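Local coordinates for protein putative Phosphate (Eubacterium rectale, PDB 3DAO) that is a putative phosphatase of the haloacid dehalogenase-like hydrolase family, probably removing phosphate from a substrate that has not been identified, at residues D41-Y44 with M45-D49; E179-T182 with P183-P187. All blocks are in the same frame, centred on the assembly; numbering follows the deposited sequence. Where two conformers were deposited one is given.

Contact 1: residues D41-Y44 with M45-D49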
# COMPACT_ATOMS: atom_id res chain seq x y z
N ASP A 41 -19.05 6.71 -2.01
CA ASP A 41 -20.52 6.57 -1.85
C ASP A 41 -20.86 6.04 -0.45
O ASP A 41 -20.32 5.01 -0.05
CB ASP A 41 -21.04 5.61 -2.91
CG ASP A 41 -22.52 5.61 -3.03
OD1 ASP A 41 -23.20 5.78 -2.00
OD2 ASP A 41 -22.98 5.38 -4.17
N PRO A 42 -21.75 6.73 0.29
CA PRO A 42 -22.05 6.26 1.66
C PRO A 42 -22.70 4.91 1.71
O PRO A 42 -22.68 4.25 2.76
CB PRO A 42 -22.96 7.36 2.23
CG PRO A 42 -23.48 8.10 1.03
CD PRO A 42 -22.34 8.06 0.05
N GLU A 43 -23.22 4.45 0.58
CA GLU A 43 -23.84 3.14 0.59
C GLU A 43 -22.76 2.11 0.88
O GLU A 43 -23.04 1.06 1.47
CB GLU A 43 -24.62 2.82 -0.70
CG GLU A 43 -25.56 1.67 -0.49
CD GLU A 43 -26.37 1.32 -1.71
OE1 GLU A 43 -26.30 2.05 -2.72
OE2 GLU A 43 -27.08 0.29 -1.66
N TYR A 44 -21.52 2.43 0.53
CA TYR A 44 -20.40 1.51 0.84
C TYR A 44 -20.29 1.38 2.35
O TYR A 44 -20.07 0.31 2.90
CB TYR A 44 -19.04 1.98 0.26
CG TYR A 44 -18.75 1.47 -1.14
CD1 TYR A 44 -18.37 0.17 -1.32
CD2 TYR A 44 -18.81 2.29 -2.25
CE1 TYR A 44 -18.09 -0.32 -2.58
CE2 TYR A 44 -18.55 1.80 -3.51
CZ TYR A 44 -18.17 0.48 -3.66
OH TYR A 44 -17.89 -0.08 -4.92
N MSE A 45 -20.45 2.50 3.03
CA MSE A 45 -20.24 2.50 4.48
C MSE A 45 -21.34 1.69 5.14
O MSE A 45 -21.11 0.95 6.06
CB MSE A 45 -20.22 3.91 5.07
CG MSE A 45 -19.25 4.89 4.48
SE MSE A 45 -17.40 4.34 4.65
CE MSE A 45 -17.11 3.72 2.82
N SER A 46 -22.57 1.84 4.62
CA SER A 46 -23.72 1.13 5.22
C SER A 46 -23.63 -0.36 5.04
O SER A 46 -23.85 -1.16 5.95
CB SER A 46 -25.03 1.66 4.62
OG SER A 46 -26.13 0.89 5.09
N VAL A 47 -23.27 -0.76 3.82
CA VAL A 47 -23.17 -2.18 3.49
C VAL A 47 -22.04 -2.85 4.27
O VAL A 47 -22.21 -3.89 4.88
CB VAL A 47 -23.05 -2.38 1.95
CG1 VAL A 47 -22.70 -3.81 1.61
CG2 VAL A 47 -24.36 -1.94 1.24
N ILE A 48 -20.88 -2.19 4.31
CA ILE A 48 -19.73 -2.75 5.04
C ILE A 48 -20.05 -2.89 6.53
O ILE A 48 -19.75 -3.89 7.17
CB ILE A 48 -18.43 -1.89 4.78
CG1 ILE A 48 -17.99 -2.03 3.32
CG2 ILE A 48 -17.35 -2.25 5.75
CD1 ILE A 48 -16.93 -1.01 2.89
N ASP A 49 -20.75 -1.89 7.05
CA ASP A 49 -21.12 -1.88 8.47
C ASP A 49 -22.01 -3.09 8.74
O ASP A 49 -21.81 -3.84 9.71
CB ASP A 49 -21.86 -0.57 8.83
CG ASP A 49 -22.06 -0.41 10.31
OD1 ASP A 49 -21.09 -0.53 11.05
OD2 ASP A 49 -23.20 -0.24 10.73
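The carbonyl oxygen of P42 receives two amide groups from the next turn: S46 N lies 3.0 Å from P42 O, in the carbonyl plane and with a moderate bend at the hydrogen (N-H...O 155°), while M45 N, closer to the same oxygen, makes only a weak bond because its N-H points well off the line. A regular alpha-helical pattern follows at once, V47 N reaching E43 O at 3.0 Å and I48 N reaching Y44 O. One residue earlier D41 is the N-cap: D41 OD1 accepts from E43 N at 2.9 Å, the N-H directed almost straight at the oxygen but coming from above the carboxylate plane. The helix that starts here, 42-53, is the crossover of the beta-alpha-beta unit formed with strands 23-26 and 57-61, as expected of the Rossmann-like core of haloacid dehalogenase-like hydrolases. On its buried faces the side chains double back over the first turn. M45, a selenomethionine, bends at chi2 (-61°) and again at chi3, which carries its CE to 3.6 Å from Y44 CB; F73 and I40 also touch it. I48 has CG1 beside its own backbone N (chi1 -68°), and this branch lies along the carbonyl of Y44, CG1 being 3.2 Å from Y44 O. The neighbouring oxygen is covered in a similar way by V47, whose CG2 sits 3.3 Å from E43 O and 4.2 Å from E43 CG. At the far end of the glutamate, E43 OE2 forms a salt bridge with K280 of helix 274-281, the helix whose L276 and L279 touch V47.

Contact 2: residues E179-T182 with P183-P187; sequences ELCT and PVFIP
The F185 ring meets C181 SG obliquely, the sulfur standing 4.7 Å from the ring centroid and 35° off the ring normal, with F185 CD1 as its nearest ring atom. Farther round, the ring contacts M110, M113 and V114 of helix 104-117, and its plane is inclined to that of W189, which it also meets. This sulfur-aromatic contact spans the tight turn between two short consecutive helices, 177-181 and 185-189, beside the six-stranded mixed sheet. C181 and F185 both touch V171 of that sheet, so they form the inward side of the turn. With SG set beside its own backbone N (chi1 -73°), C181 directs the sulfur to the phenylalanine, while its CB packs 4.0 Å from F185 CB.

The carbonyl oxygen of C181 accepts I186 N at 2.9 Å in a bond that is nearly straight at the hydrogen (168°), although the donor is tilted from the carbonyl plane. Such a bond, five residues along, closes a wider loop than an alpha-helical turn. A water joins the two helices alongside it, donating to L180 O at 2.9 Å and accepting from F185 N at 3.0 Å. T182 turns its hydroxyl back to the preceding turn, where OG1 is hydrogen-bonded to E178 O. Two prolines, neither with an N-H to give, set carbons against carbonyl oxygens: P183 CD lies 3.3 Å from E179 O, and P187 CD 3.0 Å from T182 O.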
# COMPACT_ATOMS: atom_id res chain seq x y z
N GLU A 179 16.78 3.75 -14.73
CA GLU A 179 17.91 3.67 -15.65
C GLU A 179 19.20 3.94 -14.88
O GLU A 179 20.21 3.23 -15.05
CB GLU A 179 17.75 4.65 -16.79
CG GLU A 179 18.99 4.75 -17.67
CD GLU A 179 18.82 5.71 -18.81
OE1 GLU A 179 17.74 5.70 -19.43
OE2 GLU A 179 19.76 6.49 -19.07
N LEU A 180 19.18 4.96 -14.04
CA LEU A 180 20.38 5.26 -13.26
C LEU A 180 20.62 4.24 -12.15
O LEU A 180 21.75 4.04 -11.73
CB LEU A 180 20.32 6.65 -12.65
CG LEU A 180 20.50 7.82 -13.64
CD1 LEU A 180 20.15 9.17 -12.93
CD2 LEU A 180 21.93 7.77 -14.19
N CYS A 181 19.55 3.64 -11.64
CA CYS A 181 19.65 2.68 -10.55
C CYS A 181 20.08 1.28 -11.00
O CYS A 181 20.56 0.48 -10.21
CB CYS A 181 18.31 2.52 -9.80
SG CYS A 181 17.87 3.92 -8.75
N THR A 182 19.92 1.01 -12.28
CA THR A 182 20.17 -0.34 -12.80
C THR A 182 21.62 -0.88 -12.72
O THR A 182 21.82 -2.03 -12.32
CB THR A 182 19.61 -0.50 -14.20
OG1 THR A 182 18.20 -0.76 -14.07
CG2 THR A 182 20.26 -1.70 -14.93
N PRO A 183 22.61 -0.06 -13.07
CA PRO A 183 23.98 -0.61 -13.12
C PRO A 183 24.53 -1.12 -11.81
O PRO A 183 25.29 -2.10 -11.81
CB PRO A 183 24.80 0.57 -13.59
CG PRO A 183 23.85 1.39 -14.35
CD PRO A 183 22.54 1.27 -13.68
N VAL A 184 24.17 -0.46 -10.71
CA VAL A 184 24.68 -0.83 -9.37
C VAL A 184 23.62 -0.92 -8.25
O VAL A 184 23.55 -1.88 -7.50
CB VAL A 184 25.77 0.15 -8.88
CG1 VAL A 184 26.22 -0.18 -7.46
CG2 VAL A 184 26.98 0.18 -9.87
N PHE A 185 22.79 0.11 -8.13
CA PHE A 185 21.84 0.16 -7.02
C PHE A 185 20.88 -1.03 -6.92
O PHE A 185 20.77 -1.66 -5.86
CB PHE A 185 21.00 1.46 -7.05
CG PHE A 185 20.12 1.63 -5.86
CD1 PHE A 185 18.83 1.11 -5.86
CD2 PHE A 185 20.53 2.33 -4.76
CE1 PHE A 185 18.00 1.26 -4.77
CE2 PHE A 185 19.69 2.46 -3.66
CZ PHE A 185 18.43 1.93 -3.67
N ILE A 186 20.23 -1.33 -8.03
CA ILE A 186 19.27 -2.43 -8.07
C ILE A 186 19.96 -3.77 -7.76
O ILE A 186 19.53 -4.50 -6.85
CB ILE A 186 18.43 -2.42 -9.38
CG1 ILE A 186 17.54 -1.16 -9.39
CG2 ILE A 186 17.59 -3.69 -9.50
CD1 ILE A 186 16.70 -0.94 -10.66
N PRO A 187 21.05 -4.10 -8.47
CA PRO A 187 21.62 -5.39 -8.05
C PRO A 187 22.26 -5.42 -6.67
O PRO A 187 22.36 -6.48 -6.05
CB PRO A 187 22.65 -5.69 -9.14
CG PRO A 187 22.96 -4.38 -9.80
CD PRO A 187 21.65 -3.61 -9.72
O HOH W 1 23.32 2.29 -10.06

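In the fold
Both contacts illustrate how a helix is begun or relayed by neighbours in sequence, yet they serve separate parts of one chain. Contact 1 comes first and opens helix 42-53, which links strands 23-26 and 57-61 of the eight-stranded sheet. Contact 2 follows much later, joining helices 177-181 and 185-189 next to the six-stranded sheet. Their centres are 45 Å apart, on opposite sides of the chain's centre, and their nearest atoms stay about 35 Å apart, without touching. The division is consistent with a haloacid dehalogenase core carrying a cap domain: contact 1 belongs to the core, which bears the probable DxDx(T/V) motif, and contact 2 to the cap.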